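Local coordinates for SusD superfamily protein (Bacteroides vulgatus, PDB 3MYV) that probably binds polysaccharides at the bacterial outer membrane, as other members of the SusD family do, at residues K189-A194 / V330-S335; G245-F250 / V364-P369; Y132-G137 / V423-Y428; Y200-D205 / L401-K406. All coordinates share one frame; numbering follows the deposited sequence.

Interactions 1, 2 and 4 are buried, and interaction 3 lies at the surface. Interactions 1 and 4 both use helix 189-202: its start meets strand 329-333 through methyl groups, its end meets helix 397-403 through an arginine over a tyrosine ring. Interactions 1 and 2 adjoin at the two-stranded sheet of 248-252 and 329-333, where Ser335 OG lies 2.6 Å from Glu247 OE1. Interaction 2 is polar, a hydrogen-bonded salt bridge in a buried charge network. Interaction 3 combines a lysine chain on a tryptophan face with polar bonds at the lysine end. It touches interaction 4, where Thr133 OG1 lies 2.5 Å from Arg403 O.

Interaction 1 of 4, residues K189-A194 / V330-S335; sequences KYAARA and VVLRLS. With EDO (1,2-ethanediol), chain E.
A small, buried apolar contact joins the first turns of helix 189-202 to strand 329-333. Leu332 carries it from the strand side, with Ala191 and Ala194 on the helix. The two methyl groups of the leucine divide the work. CD1 goes to Ala191, lying 3.4 Å from Ala191 O and 4.0 Å from Ala191 CB. CD2 goes to the next turn and comes within 4.4 Å of Ala194 CB. The leucine branch thus spans two alanines three residues apart on one helix. CG of Leu332 stands beside its own backbone N and anti to the carbonyl carbon (chi1 -62°), and CB itself points toward the helix. The short alanine side chains let the strand come close: Ala191 CA and Leu332 CA are 6.4 Å apart.

Phe249 of the neighbouring strand 248-252 also packs on Ala194. At the far end of the segment, away from the helix, a 1,2-ethanediol probably left from crystallisation bridges the backbone of Val330. Val330 N donates to ethanediol O2 at 2.9 Å, and ethanediol O1 donates to Val330 O at 2.7 Å. Arg333 starts away from the helix at CB, and its guanidinium forms salt bridges with Glu247, Glu390 and Glu394. Val331 and Leu332 both pair with Phe250. This is a classic beta bulge in a two-stranded antiparallel sheet, here packed against a helix of the SusD fold.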
loop_
_atom_site.group_PDB
_atom_site.type_symbol
_atom_site.label_atom_id
_atom_site.label_comp_id
_atom_site.label_asym_id
_atom_site.label_seq_id
_atom_site.Cartn_x
_atom_site.Cartn_y
_atom_site.Cartn_z
ATOM N N LYS A 189 -7.719 11.833 -10.373
ATOM C CA LYS A 189 -6.574 12.755 -10.222
ATOM C C LYS A 189 -6.154 12.896 -8.764
ATOM O O LYS A 189 -4.963 12.929 -8.455
ATOM C CB LYS A 189 -6.915 14.121 -10.824
ATOM C CG LYS A 189 -5.732 15.077 -10.934
ATOM C CD LYS A 189 -6.185 16.366 -11.639
ATOM C CE LYS A 189 -5.099 17.399 -11.608
ATOM N NZ LYS A 189 -5.350 18.455 -12.573
ATOM N N TYR A 190 -7.121 12.947 -7.851
ATOM C CA TYR A 190 -6.775 13.013 -6.442
ATOM C C TYR A 190 -5.970 11.819 -5.952
ATOM O O TYR A 190 -4.979 11.997 -5.236
ATOM C CB TYR A 190 -8.008 13.200 -5.582
ATOM C CG TYR A 190 -8.594 14.576 -5.602
ATOM C CD1 TYR A 190 -8.222 15.530 -4.650
ATOM C CD2 TYR A 190 -9.597 14.898 -6.498
ATOM C CE1 TYR A 190 -8.798 16.797 -4.651
ATOM C CE2 TYR A 190 -10.190 16.140 -6.496
ATOM C CZ TYR A 190 -9.787 17.082 -5.582
ATOM O OH TYR A 190 -10.395 18.305 -5.605
ATOM N N ALA A 191 -6.401 10.611 -6.316
ATOM C CA ALA A 191 -5.705 9.379 -5.995
ATOM C C ALA A 191 -4.295 9.407 -6.521
ATOM O O ALA A 191 -3.317 9.059 -5.815
ATOM C CB ALA A 191 -6.473 8.149 -6.604
ATOM N N ALA A 192 -4.174 9.766 -7.791
ATOM C CA ALA A 192 -2.854 9.817 -8.427
ATOM C C ALA A 192 -1.891 10.792 -7.744
ATOM O O ALA A 192 -0.697 10.492 -7.620
ATOM C CB ALA A 192 -2.982 10.178 -9.945
ATOM N N ARG A 193 -2.394 11.958 -7.328
ATOM C CA ARG A 193 -1.573 12.911 -6.570
ATOM C C ARG A 193 -1.231 12.362 -5.178
ATOM O O ARG A 193 -0.117 12.538 -4.709
ATOM C CB ARG A 193 -2.276 14.280 -6.441
ATOM C CG ARG A 193 -2.530 14.972 -7.802
ATOM C CD ARG A 193 -3.487 16.140 -7.640
ATOM N NE ARG A 193 -2.875 17.244 -6.913
ATOM C CZ ARG A 193 -3.545 18.204 -6.293
ATOM N NH1 ARG A 193 -4.886 18.176 -6.213
ATOM N NH2 ARG A 193 -2.876 19.187 -5.727
ATOM N N ALA A 194 -2.170 11.671 -4.532
ATOM C CA ALA A 194 -1.885 11.077 -3.230
ATOM C C ALA A 194 -0.746 10.045 -3.371
ATOM O O ALA A 194 0.189 10.017 -2.562
ATOM C CB ALA A 194 -3.163 10.448 -2.614
ATOM N N VAL A 330 -8.865 -0.499 1.121
ATOM C CA VAL A 330 -8.377 0.860 0.895
ATOM C C VAL A 330 -6.935 0.825 0.436
ATOM O O VAL A 330 -6.119 0.139 1.046
ATOM C CB VAL A 330 -8.387 1.684 2.184
ATOM C CG1 VAL A 330 -7.645 3.023 1.971
ATOM C CG2 VAL A 330 -9.783 1.919 2.631
ATOM N N VAL A 331 -6.612 1.592 -0.611
ATOM C CA VAL A 331 -5.258 1.707 -1.132
ATOM C C VAL A 331 -4.675 3.116 -0.896
ATOM O O VAL A 331 -3.514 3.250 -0.530
ATOM C CB VAL A 331 -5.254 1.350 -2.633
ATOM C CG1 VAL A 331 -3.841 1.492 -3.271
ATOM C CG2 VAL A 331 -5.767 -0.096 -2.874
ATOM N N LEU A 332 -5.483 4.150 -1.120
ATOM C CA LEU A 332 -5.099 5.540 -0.903
ATOM C C LEU A 332 -6.240 6.288 -0.236
ATOM O O LEU A 332 -7.330 6.421 -0.808
ATOM C CB LEU A 332 -4.749 6.196 -2.246
ATOM C CG LEU A 332 -3.583 5.624 -3.042
ATOM C CD1 LEU A 332 -3.770 5.928 -4.564
ATOM C CD2 LEU A 332 -2.259 6.186 -2.509
ATOM N N ARG A 333 -5.989 6.771 0.978
ATOM C CA ARG A 333 -6.961 7.594 1.688
ATOM C C ARG A 333 -6.348 8.844 2.285
ATOM O O ARG A 333 -5.126 8.954 2.469
ATOM C CB ARG A 333 -7.724 6.798 2.747
ATOM C CG ARG A 333 -6.921 6.362 3.975
ATOM C CD ARG A 333 -7.826 5.619 4.943
ATOM N NE ARG A 333 -7.054 5.056 6.068
ATOM C CZ ARG A 333 -7.081 5.525 7.310
ATOM N NH1 ARG A 333 -7.817 6.593 7.625
ATOM N NH2 ARG A 333 -6.362 4.931 8.254
ATOM N N LEU A 334 -7.213 9.800 2.572
ATOM C CA LEU A 334 -6.795 11.140 3.040
ATOM C C LEU A 334 -5.877 11.169 4.277
ATOM O O LEU A 334 -4.951 11.947 4.319
ATOM C CB LEU A 334 -8.046 12.022 3.260
ATOM C CG LEU A 334 -7.856 13.518 3.554
ATOM C CD1 LEU A 334 -7.006 14.205 2.453
ATOM C CD2 LEU A 334 -9.209 14.244 3.739
ATOM N N SER A 335 -6.150 10.367 5.302
ATOM C CA SER A 335 -5.290 10.352 6.494
ATOM C C SER A 335 -3.815 10.099 6.142
ATOM O O SER A 335 -2.923 10.698 6.735
ATOM C CB SER A 335 -5.779 9.335 7.523
ATOM O OG SER A 335 -7.049 9.678 8.089
HETATM C C1 EDO E . -6.768 -2.491 3.676
HETATM O O1 EDO E . -6.058 -1.267 3.393
HETATM C C2 EDO E . -7.946 -2.215 4.594
HETATM O O2 EDO E . -8.998 -1.564 3.867
#

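Interaction 2 of 4, residues G245-F250 / V364-P369; sequences GSESFF and VKRGNP
Glu247 reaches out with its carboxylate to meet the guanidinium edge of Arg366 in a buried salt bridge. OE2 accepts from Arg366 NH1 at 2.9 Å, with an N-H...acceptor angle of 158°. The two flat groups are nearly coplanar, 6° apart, and OE2 sits close to the guanidinium plane. Glu247 is extended beyond CG, whereas Arg366 folds midway along its chain (chi2 -88°), which turns the NH1 edge to the glutamate.

Glu247 OE1 is hydrogen-bonded to Ser335 OG and forms a salt bridge with Arg333 NH1, and OE2 also accepts from Tyr229 N. Arg366 NH1 donates to Tyr229 O as well, while NH2 binds Ser335 and Glu390. A methionine in place of Arg366 would probably cost Glu247 OE2 its charged donor, Glu390 one of its two arginine partners and Tyr229 O the NH1 bond, though Arg333 would still reach both acids. This buried salt-bridge network ties the type I turn from Gly245 to Ser248, which leads into strand 248-252, to the C-terminal end of helix 350-367.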
loop_
_atom_site.group_PDB
_atom_site.type_symbol
_atom_site.label_atom_id
_atom_site.label_comp_id
_atom_site.label_asym_id
_atom_site.label_seq_id
_atom_site.Cartn_x
_atom_site.Cartn_y
_atom_site.Cartn_z
ATOM N N GLY A 245 -15.910 5.882 1.324
ATOM C CA GLY A 245 -16.130 6.993 2.229
ATOM C C GLY A 245 -15.332 8.245 1.885
ATOM O O GLY A 245 -14.495 8.250 0.971
ATOM N N SER A 246 -15.570 9.311 2.645
ATOM C CA SER A 246 -14.990 10.625 2.339
ATOM C C SER A 246 -13.469 10.704 2.361
ATOM O O SER A 246 -12.911 11.666 1.816
ATOM C CB SER A 246 -15.550 11.715 3.277
ATOM O OG SER A 246 -15.123 11.539 4.626
ATOM N N GLU A 247 -12.783 9.753 2.993
ATOM C CA GLU A 247 -11.308 9.768 2.959
ATOM C C GLU A 247 -10.742 9.009 1.743
ATOM O O GLU A 247 -9.569 9.179 1.375
ATOM C CB GLU A 247 -10.718 9.152 4.213
ATOM C CG GLU A 247 -10.871 9.995 5.463
ATOM C CD GLU A 247 -9.894 9.633 6.552
ATOM O OE1 GLU A 247 -8.815 9.092 6.253
ATOM O OE2 GLU A 247 -10.215 9.927 7.711
ATOM N N SER A 248 -11.563 8.162 1.140
ATOM C CA SER A 248 -11.069 7.188 0.186
ATOM C C SER A 248 -10.866 7.796 -1.197
ATOM O O SER A 248 -11.848 8.135 -1.880
ATOM C CB SER A 248 -12.049 6.019 0.074
ATOM O OG SER A 248 -11.542 5.055 -0.839
ATOM N N PHE A 249 -9.608 7.909 -1.609
ATOM C CA PHE A 249 -9.282 8.306 -2.993
ATOM C C PHE A 249 -9.379 7.069 -3.915
ATOM O O PHE A 249 -9.868 7.140 -5.065
ATOM C CB PHE A 249 -7.855 8.848 -3.145
ATOM C CG PHE A 249 -7.512 10.032 -2.279
ATOM C CD1 PHE A 249 -8.168 11.244 -2.439
ATOM C CD2 PHE A 249 -6.480 9.948 -1.326
ATOM C CE1 PHE A 249 -7.843 12.358 -1.650
ATOM C CE2 PHE A 249 -6.130 11.070 -0.552
ATOM C CZ PHE A 249 -6.824 12.268 -0.706
ATOM N N PHE A 250 -8.870 5.948 -3.412
ATOM C CA PHE A 250 -8.832 4.703 -4.178
ATOM C C PHE A 250 -9.026 3.536 -3.239
ATOM O O PHE A 250 -8.232 3.363 -2.305
ATOM C CB PHE A 250 -7.472 4.584 -4.900
ATOM C CG PHE A 250 -7.286 3.300 -5.682
ATOM C CD1 PHE A 250 -8.360 2.675 -6.337
ATOM C CD2 PHE A 250 -6.043 2.730 -5.772
ATOM C CE1 PHE A 250 -8.176 1.494 -7.043
ATOM C CE2 PHE A 250 -5.851 1.549 -6.485
ATOM C CZ PHE A 250 -6.941 0.931 -7.101
ATOM N N VAL A 364 -3.861 13.175 15.249
ATOM C CA VAL A 364 -3.755 12.802 16.662
ATOM C C VAL A 364 -5.053 13.085 17.382
ATOM O O VAL A 364 -5.560 12.251 18.130
ATOM C CB VAL A 364 -2.559 13.515 17.313
ATOM C CG1 VAL A 364 -2.591 13.406 18.862
ATOM C CG2 VAL A 364 -1.263 12.930 16.708
ATOM N N LYS A 365 -5.601 14.275 17.142
ATOM C CA LYS A 365 -6.793 14.724 17.844
ATOM C C LYS A 365 -8.061 14.077 17.331
ATOM O O LYS A 365 -9.034 13.938 18.080
ATOM C CB LYS A 365 -6.900 16.252 17.795
ATOM C CG LYS A 365 -5.773 16.898 18.577
ATOM C CD LYS A 365 -5.746 18.432 18.432
ATOM C CE LYS A 365 -4.604 19.015 19.268
ATOM N NZ LYS A 365 -4.534 20.512 19.153
ATOM N N ARG A 366 -8.088 13.713 16.053
ATOM C CA ARG A 366 -9.221 12.942 15.549
ATOM C C ARG A 366 -9.243 11.586 16.257
ATOM O O ARG A 366 -10.304 11.076 16.580
ATOM C CB ARG A 366 -9.159 12.742 14.025
ATOM C CG ARG A 366 -10.428 12.115 13.416
ATOM C CD ARG A 366 -10.391 10.596 13.410
ATOM N NE ARG A 366 -9.214 10.066 12.715
ATOM C CZ ARG A 366 -9.051 10.007 11.389
ATOM N NH1 ARG A 366 -10.010 10.422 10.543
ATOM N NH2 ARG A 366 -7.920 9.497 10.888
ATOM N N GLY A 367 -8.072 10.999 16.473
ATOM C CA GLY A 367 -7.963 9.746 17.208
ATOM C C GLY A 367 -8.448 9.872 18.650
ATOM O O GLY A 367 -9.276 9.078 19.088
ATOM N N ASN A 368 -7.981 10.909 19.343
ATOM C CA ASN A 368 -8.378 11.220 20.729
ATOM C C ASN A 368 -8.229 12.733 20.943
ATOM O O ASN A 368 -7.111 13.241 20.929
ATOM C CB ASN A 368 -7.466 10.471 21.720
ATOM C CG ASN A 368 -7.848 10.708 23.175
ATOM O OD1 ASN A 368 -8.691 11.578 23.477
ATOM N ND2 ASN A 368 -7.202 9.960 24.101
ATOM N N PRO A 369 -9.345 13.464 21.089
ATOM C CA PRO A 369 -9.249 14.913 21.212
ATOM C C PRO A 369 -8.494 15.409 22.454
ATOM O O PRO A 369 -8.115 16.608 22.493
ATOM C CB PRO A 369 -10.725 15.374 21.222
ATOM C CG PRO A 369 -11.476 14.189 21.687
ATOM C CD PRO A 369 -10.755 13.019 21.079
#

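Interaction 3 of 4, residues Y132-G137 / V423-Y428; sequences YTKDKG and VDWDFY
One face of the Trp425 indole is covered by Lys134, from its CA out along its side chain, and Asp426 CG of its own segment lies at the ring edge. The contact joins the short helix 132-135 to the loop after strand 422-423. That loop is shaped by a type I turn from Asp424 to Phe427. Within it Asp424 forms an Asx turn, its OD1 accepting from Asp426 N at 2.8 Å.

The contact on the ring is CH-pi: Lys134 CA stands 3.7 Å from the centroid of the six-membered ring, 12° off its normal. CB and CG follow across the indole, and Lys134 CE ends 3.7 Å from Trp425 CD1. With CG anti to the backbone N (chi1 -175°) and the chain extended beyond it, the lysine runs over the ring as far as the tryptophan backbone. Thr133 stays near the far end of the ring, with OG1 3.9 Å from Trp425 CZ3. That hydroxyl is hydrogen-bonded to Arg403 O. Lys134 NZ donates to Trp425 O at 2.7 Å. Lys134 NZ also forms a salt bridge with Asp426 OD1 at 3.3 Å, its hydrogen bond weak, and one water bridges the same two atoms.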
loop_
_atom_site.group_PDB
_atom_site.type_symbol
_atom_site.label_atom_id
_atom_site.label_comp_id
_atom_site.label_asym_id
_atom_site.label_seq_id
_atom_site.Cartn_x
_atom_site.Cartn_y
_atom_site.Cartn_z
ATOM N N TYR A 132 14.915 2.622 -1.560
ATOM C CA TYR A 132 15.666 3.689 -2.211
ATOM C C TYR A 132 16.578 4.416 -1.250
ATOM O O TYR A 132 17.738 4.724 -1.588
ATOM C CB TYR A 132 14.736 4.703 -2.888
ATOM C CG TYR A 132 15.511 5.850 -3.495
ATOM C CD1 TYR A 132 16.045 5.742 -4.759
ATOM C CD2 TYR A 132 15.761 7.024 -2.771
ATOM C CE1 TYR A 132 16.761 6.760 -5.318
ATOM C CE2 TYR A 132 16.495 8.047 -3.321
ATOM C CZ TYR A 132 16.994 7.914 -4.599
ATOM O OH TYR A 132 17.743 8.922 -5.160
ATOM N N THR A 133 16.051 4.707 -0.056
ATOM C CA THR A 133 16.770 5.508 0.926
ATOM C C THR A 133 17.978 4.785 1.511
ATOM O O THR A 133 18.822 5.426 2.094
ATOM C CB THR A 133 15.819 5.983 2.061
ATOM O OG1 THR A 133 14.981 4.896 2.463
ATOM C CG2 THR A 133 14.947 7.116 1.555
ATOM N N LYS A 134 18.122 3.476 1.313
ATOM C CA LYS A 134 19.352 2.783 1.783
ATOM C C LYS A 134 20.638 3.269 1.098
ATOM O O LYS A 134 21.696 3.419 1.734
ATOM C CB LYS A 134 19.240 1.259 1.611
ATOM C CG LYS A 134 20.436 0.497 2.188
ATOM C CD LYS A 134 20.288 -0.990 1.998
ATOM C CE LYS A 134 21.399 -1.720 2.715
ATOM N NZ LYS A 134 21.340 -3.185 2.411
ATOM N N ASP A 135 20.529 3.547 -0.190
ATOM C CA ASP A 135 21.694 3.603 -1.053
ATOM C C ASP A 135 21.444 4.412 -2.319
ATOM O O ASP A 135 22.042 4.138 -3.369
ATOM C CB ASP A 135 22.073 2.164 -1.415
ATOM C CG ASP A 135 21.001 1.466 -2.245
ATOM O OD1 ASP A 135 19.921 2.052 -2.470
ATOM O OD2 ASP A 135 21.269 0.330 -2.699
ATOM N N LYS A 136 20.577 5.415 -2.223
ATOM C CA LYS A 136 20.172 6.217 -3.371
ATOM C C LYS A 136 19.747 5.342 -4.551
ATOM O O LYS A 136 20.034 5.652 -5.712
ATOM C CB LYS A 136 21.288 7.204 -3.767
ATOM C CG LYS A 136 21.545 8.323 -2.740
ATOM C CD LYS A 136 20.505 9.420 -2.868
ATOM C CE LYS A 136 20.647 10.540 -1.826
ATOM N NZ LYS A 136 19.297 11.162 -1.546
ATOM N N GLY A 137 19.065 4.234 -4.263
ATOM C CA GLY A 137 18.467 3.434 -5.320
ATOM C C GLY A 137 19.479 2.630 -6.123
ATOM O O GLY A 137 19.184 2.210 -7.247
ATOM N N VAL A 423 14.617 -6.951 12.168
ATOM C CA VAL A 423 14.664 -6.848 10.703
ATOM C C VAL A 423 15.017 -5.413 10.331
ATOM O O VAL A 423 14.404 -4.460 10.828
ATOM C CB VAL A 423 13.330 -7.249 10.073
ATOM C CG1 VAL A 423 13.304 -6.899 8.571
ATOM C CG2 VAL A 423 13.074 -8.749 10.325
ATOM N N ASP A 424 16.017 -5.251 9.470
ATOM C CA ASP A 424 16.383 -3.932 8.986
ATOM C C ASP A 424 16.752 -4.068 7.527
ATOM O O ASP A 424 16.621 -5.153 6.965
ATOM C CB ASP A 424 17.516 -3.324 9.830
ATOM C CG ASP A 424 18.816 -4.032 9.692
ATOM O OD1 ASP A 424 19.027 -4.828 8.748
ATOM O OD2 ASP A 424 19.664 -3.754 10.562
ATOM N N TRP A 425 17.224 -2.996 6.911
ATOM C CA TRP A 425 17.461 -3.020 5.475
ATOM C C TRP A 425 18.736 -3.780 5.044
ATOM O O TRP A 425 19.086 -3.791 3.864
ATOM C CB TRP A 425 17.357 -1.616 4.888
ATOM C CG TRP A 425 18.350 -0.600 5.324
ATOM C CD1 TRP A 425 19.600 -0.830 5.820
ATOM C CD2 TRP A 425 18.205 0.833 5.247
ATOM N NE1 TRP A 425 20.233 0.369 6.090
ATOM C CE2 TRP A 425 19.409 1.403 5.725
ATOM C CE3 TRP A 425 17.197 1.684 4.787
ATOM C CZ2 TRP A 425 19.608 2.788 5.805
ATOM C CZ3 TRP A 425 17.397 3.073 4.867
ATOM C CH2 TRP A 425 18.587 3.604 5.369
ATOM N N ASP A 426 19.443 -4.369 6.001
ATOM C CA ASP A 426 20.603 -5.230 5.707
ATOM C C ASP A 426 20.212 -6.698 5.732
ATOM O O ASP A 426 21.016 -7.556 5.371
ATOM C CB ASP A 426 21.716 -5.000 6.720
ATOM C CG ASP A 426 22.331 -3.611 6.620
ATOM O OD1 ASP A 426 22.402 -3.051 5.520
ATOM O OD2 ASP A 426 22.771 -3.105 7.659
ATOM N N PHE A 427 18.984 -6.994 6.160
ATOM C CA PHE A 427 18.477 -8.369 6.169
ATOM C C PHE A 427 18.157 -8.818 4.758
ATOM O O PHE A 427 17.383 -8.167 4.066
ATOM C CB PHE A 427 17.199 -8.430 6.999
ATOM C CG PHE A 427 16.644 -9.811 7.184
ATOM C CD1 PHE A 427 17.471 -10.896 7.447
ATOM C CD2 PHE A 427 15.272 -10.010 7.190
ATOM C CE1 PHE A 427 16.936 -12.162 7.653
ATOM C CE2 PHE A 427 14.748 -11.243 7.410
ATOM C CZ PHE A 427 15.574 -12.326 7.645
ATOM N N TYR A 428 18.735 -9.939 4.327
ATOM C CA TYR A 428 18.676 -10.295 2.906
ATOM C C TYR A 428 17.255 -10.585 2.454
ATOM O O TYR A 428 16.942 -10.461 1.258
ATOM C CB TYR A 428 19.638 -11.432 2.552
ATOM C CG TYR A 428 19.180 -12.847 2.870
ATOM C CD1 TYR A 428 19.310 -13.377 4.147
ATOM C CD2 TYR A 428 18.667 -13.663 1.883
ATOM C CE1 TYR A 428 18.916 -14.669 4.435
ATOM C CE2 TYR A 428 18.282 -14.952 2.146
ATOM C CZ TYR A 428 18.402 -15.456 3.430
ATOM O OH TYR A 428 17.999 -16.742 3.700
HETATM O O HOH W 1 23.646 -4.539 3.405
#

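Interaction 4 of 4, residues Y200-D205 / L401-K406; sequences YLYHDD and LLRNGK
With CG between its backbone N and carbonyl carbon (chi1 72°) and the chain extended to NE, Arg403 reaches over the Tyr202 ring. Tyr202 CG lies beside its own N (chi1 -85°), which brings the ring up to the arginine chain. Arg403 CD sits almost exactly over the ring centre, 3.5 Å from the centroid, a CH-pi contact. Arg403 NE is 3.5 Å from Tyr202 CE1. The guanidinium lies farther out: Arg403 CZ is 4.8 Å from the centroid, so the cation-pi contact is off-centre. The two planes are 32° apart.

Leu201 touches the guanidinium with a methyl group, CD2 standing 3.6 Å from Arg403 NH2. A water in the guanidinium plane accepts from Arg403 NH1 and donates to Leu201 O. Salt bridges to Asp400 and Glu343 hold the charged end. An alanine in place of Tyr202 would probably leave Arg403 CD and NE without the ring face and open a gap beneath the chain. Both helices finish here in Schellman motifs, with Asp204 and Gly405 at positive phi. The contact joins the end of helix 189-202 to that of helix 397-403. Helix 334-348 supplies Glu343 and touches both Leu201 and Arg403, while helix 160-177 packs on Tyr202 through Tyr164.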
loop_
_atom_site.group_PDB
_atom_site.type_symbol
_atom_site.label_atom_id
_atom_site.label_comp_id
_atom_site.label_asym_id
_atom_site.label_seq_id
_atom_site.Cartn_x
_atom_site.Cartn_y
_atom_site.Cartn_z
ATOM N N TYR A 200 7.158 10.386 -3.770
ATOM C CA TYR A 200 8.157 11.434 -3.472
ATOM C C TYR A 200 8.801 11.172 -2.102
ATOM O O TYR A 200 10.024 11.210 -1.953
ATOM C CB TYR A 200 7.530 12.828 -3.439
ATOM C CG TYR A 200 7.229 13.503 -4.758
ATOM C CD1 TYR A 200 8.085 13.406 -5.857
ATOM C CD2 TYR A 200 6.065 14.274 -4.896
ATOM C CE1 TYR A 200 7.787 14.069 -7.054
ATOM C CE2 TYR A 200 5.770 14.906 -6.051
ATOM C CZ TYR A 200 6.625 14.809 -7.137
ATOM O OH TYR A 200 6.272 15.468 -8.299
ATOM N N LEU A 201 7.986 10.835 -1.116
ATOM C CA LEU A 201 8.468 10.582 0.257
ATOM C C LEU A 201 9.394 9.379 0.324
ATOM O O LEU A 201 10.491 9.447 0.912
ATOM C CB LEU A 201 7.264 10.396 1.216
ATOM C CG LEU A 201 7.559 10.280 2.716
ATOM C CD1 LEU A 201 7.924 11.657 3.265
ATOM C CD2 LEU A 201 6.374 9.658 3.525
ATOM N N TYR A 202 8.976 8.284 -0.307
ATOM C CA TYR A 202 9.813 7.107 -0.423
ATOM C C TYR A 202 11.128 7.403 -1.158
ATOM O O TYR A 202 12.131 6.751 -0.908
ATOM C CB TYR A 202 9.097 5.985 -1.151
ATOM C CG TYR A 202 8.194 5.087 -0.316
ATOM C CD1 TYR A 202 7.073 5.588 0.331
ATOM C CD2 TYR A 202 8.438 3.725 -0.243
ATOM C CE1 TYR A 202 6.244 4.759 1.058
ATOM C CE2 TYR A 202 7.595 2.883 0.455
ATOM C CZ TYR A 202 6.508 3.407 1.099
ATOM O OH TYR A 202 5.697 2.578 1.814
ATOM N N HIS A 203 11.089 8.367 -2.083
ATOM C CA HIS A 203 12.257 8.783 -2.854
ATOM C C HIS A 203 13.144 9.844 -2.154
ATOM O O HIS A 203 14.153 10.291 -2.720
ATOM C CB HIS A 203 11.793 9.286 -4.221
ATOM C CG HIS A 203 12.881 9.340 -5.259
ATOM N ND1 HIS A 203 13.187 10.496 -5.953
ATOM C CD2 HIS A 203 13.709 8.382 -5.734
ATOM C CE1 HIS A 203 14.171 10.242 -6.803
ATOM N NE2 HIS A 203 14.504 8.964 -6.694
ATOM N N ASP A 204 12.814 10.192 -0.908
ATOM C CA ASP A 204 13.505 11.246 -0.131
ATOM C C ASP A 204 13.361 12.650 -0.724
ATOM O O ASP A 204 14.160 13.544 -0.411
ATOM C CB ASP A 204 15.014 10.921 0.053
ATOM C CG ASP A 204 15.482 11.010 1.512
ATOM O OD1 ASP A 204 14.711 11.412 2.414
ATOM O OD2 ASP A 204 16.652 10.657 1.768
ATOM N N ASP A 205 12.362 12.866 -1.573
ATOM C CA ASP A 205 12.089 14.188 -2.117
ATOM C C ASP A 205 11.129 14.861 -1.119
ATOM O O ASP A 205 9.962 15.078 -1.404
ATOM C CB ASP A 205 11.426 14.114 -3.498
ATOM C CG ASP A 205 12.309 13.532 -4.577
ATOM O OD1 ASP A 205 13.530 13.841 -4.650
ATOM O OD2 ASP A 205 11.744 12.760 -5.390
ATOM N N LEU A 401 8.931 1.582 8.365
ATOM C CA LEU A 401 10.074 1.421 9.247
ATOM C C LEU A 401 11.347 1.232 8.417
ATOM O O LEU A 401 12.383 1.908 8.651
ATOM C CB LEU A 401 9.853 0.270 10.222
ATOM C CG LEU A 401 8.872 0.598 11.362
ATOM C CD1 LEU A 401 8.498 -0.662 12.120
ATOM C CD2 LEU A 401 9.456 1.672 12.322
ATOM N N LEU A 402 11.275 0.357 7.418
ATOM C CA LEU A 402 12.502 -0.011 6.703
ATOM C C LEU A 402 13.038 1.166 5.882
ATOM O O LEU A 402 14.234 1.386 5.873
ATOM C CB LEU A 402 12.331 -1.272 5.852
ATOM C CG LEU A 402 13.394 -2.296 6.255
ATOM C CD1 LEU A 402 13.300 -2.567 7.738
ATOM C CD2 LEU A 402 13.303 -3.598 5.479
ATOM N N ARG A 403 12.163 1.950 5.242
ATOM C CA ARG A 403 12.627 3.077 4.407
ATOM C C ARG A 403 13.217 4.209 5.232
ATOM O O ARG A 403 13.936 5.047 4.699
ATOM C CB ARG A 403 11.507 3.622 3.488
ATOM C CG ARG A 403 10.394 4.406 4.218
ATOM C CD ARG A 403 9.236 4.759 3.278
ATOM N NE ARG A 403 8.088 5.177 4.057
ATOM C CZ ARG A 403 7.994 6.340 4.702
ATOM N NH1 ARG A 403 8.951 7.258 4.615
ATOM N NH2 ARG A 403 6.916 6.595 5.411
ATOM N N ASN A 404 12.903 4.247 6.534
ATOM C CA ASN A 404 13.536 5.193 7.433
ATOM C C ASN A 404 14.740 4.623 8.175
ATOM O O ASN A 404 15.170 5.175 9.171
ATOM C CB ASN A 404 12.516 5.701 8.438
ATOM C CG ASN A 404 11.674 6.799 7.859
ATOM O OD1 ASN A 404 12.190 7.876 7.587
ATOM N ND2 ASN A 404 10.399 6.520 7.611
ATOM N N GLY A 405 15.246 3.492 7.694
ATOM C CA GLY A 405 16.422 2.883 8.273
ATOM C C GLY A 405 16.245 2.398 9.701
ATOM O O GLY A 405 17.229 2.279 10.443
ATOM N N LYS A 406 15.016 2.057 10.080
ATOM C CA LYS A 406 14.756 1.552 11.430
ATOM C C LYS A 406 14.939 0.043 11.534
ATOM O O LYS A 406 14.853 -0.671 10.536
ATOM C CB LYS A 406 13.347 1.914 11.897
ATOM C CG LYS A 406 13.000 3.407 11.831
ATOM C CD LYS A 406 13.863 4.241 12.794
ATOM C CE LYS A 406 13.477 5.700 12.733
ATOM N NZ LYS A 406 14.261 6.496 13.754
HETATM O O HOH W 2 11.214 7.431 2.800
#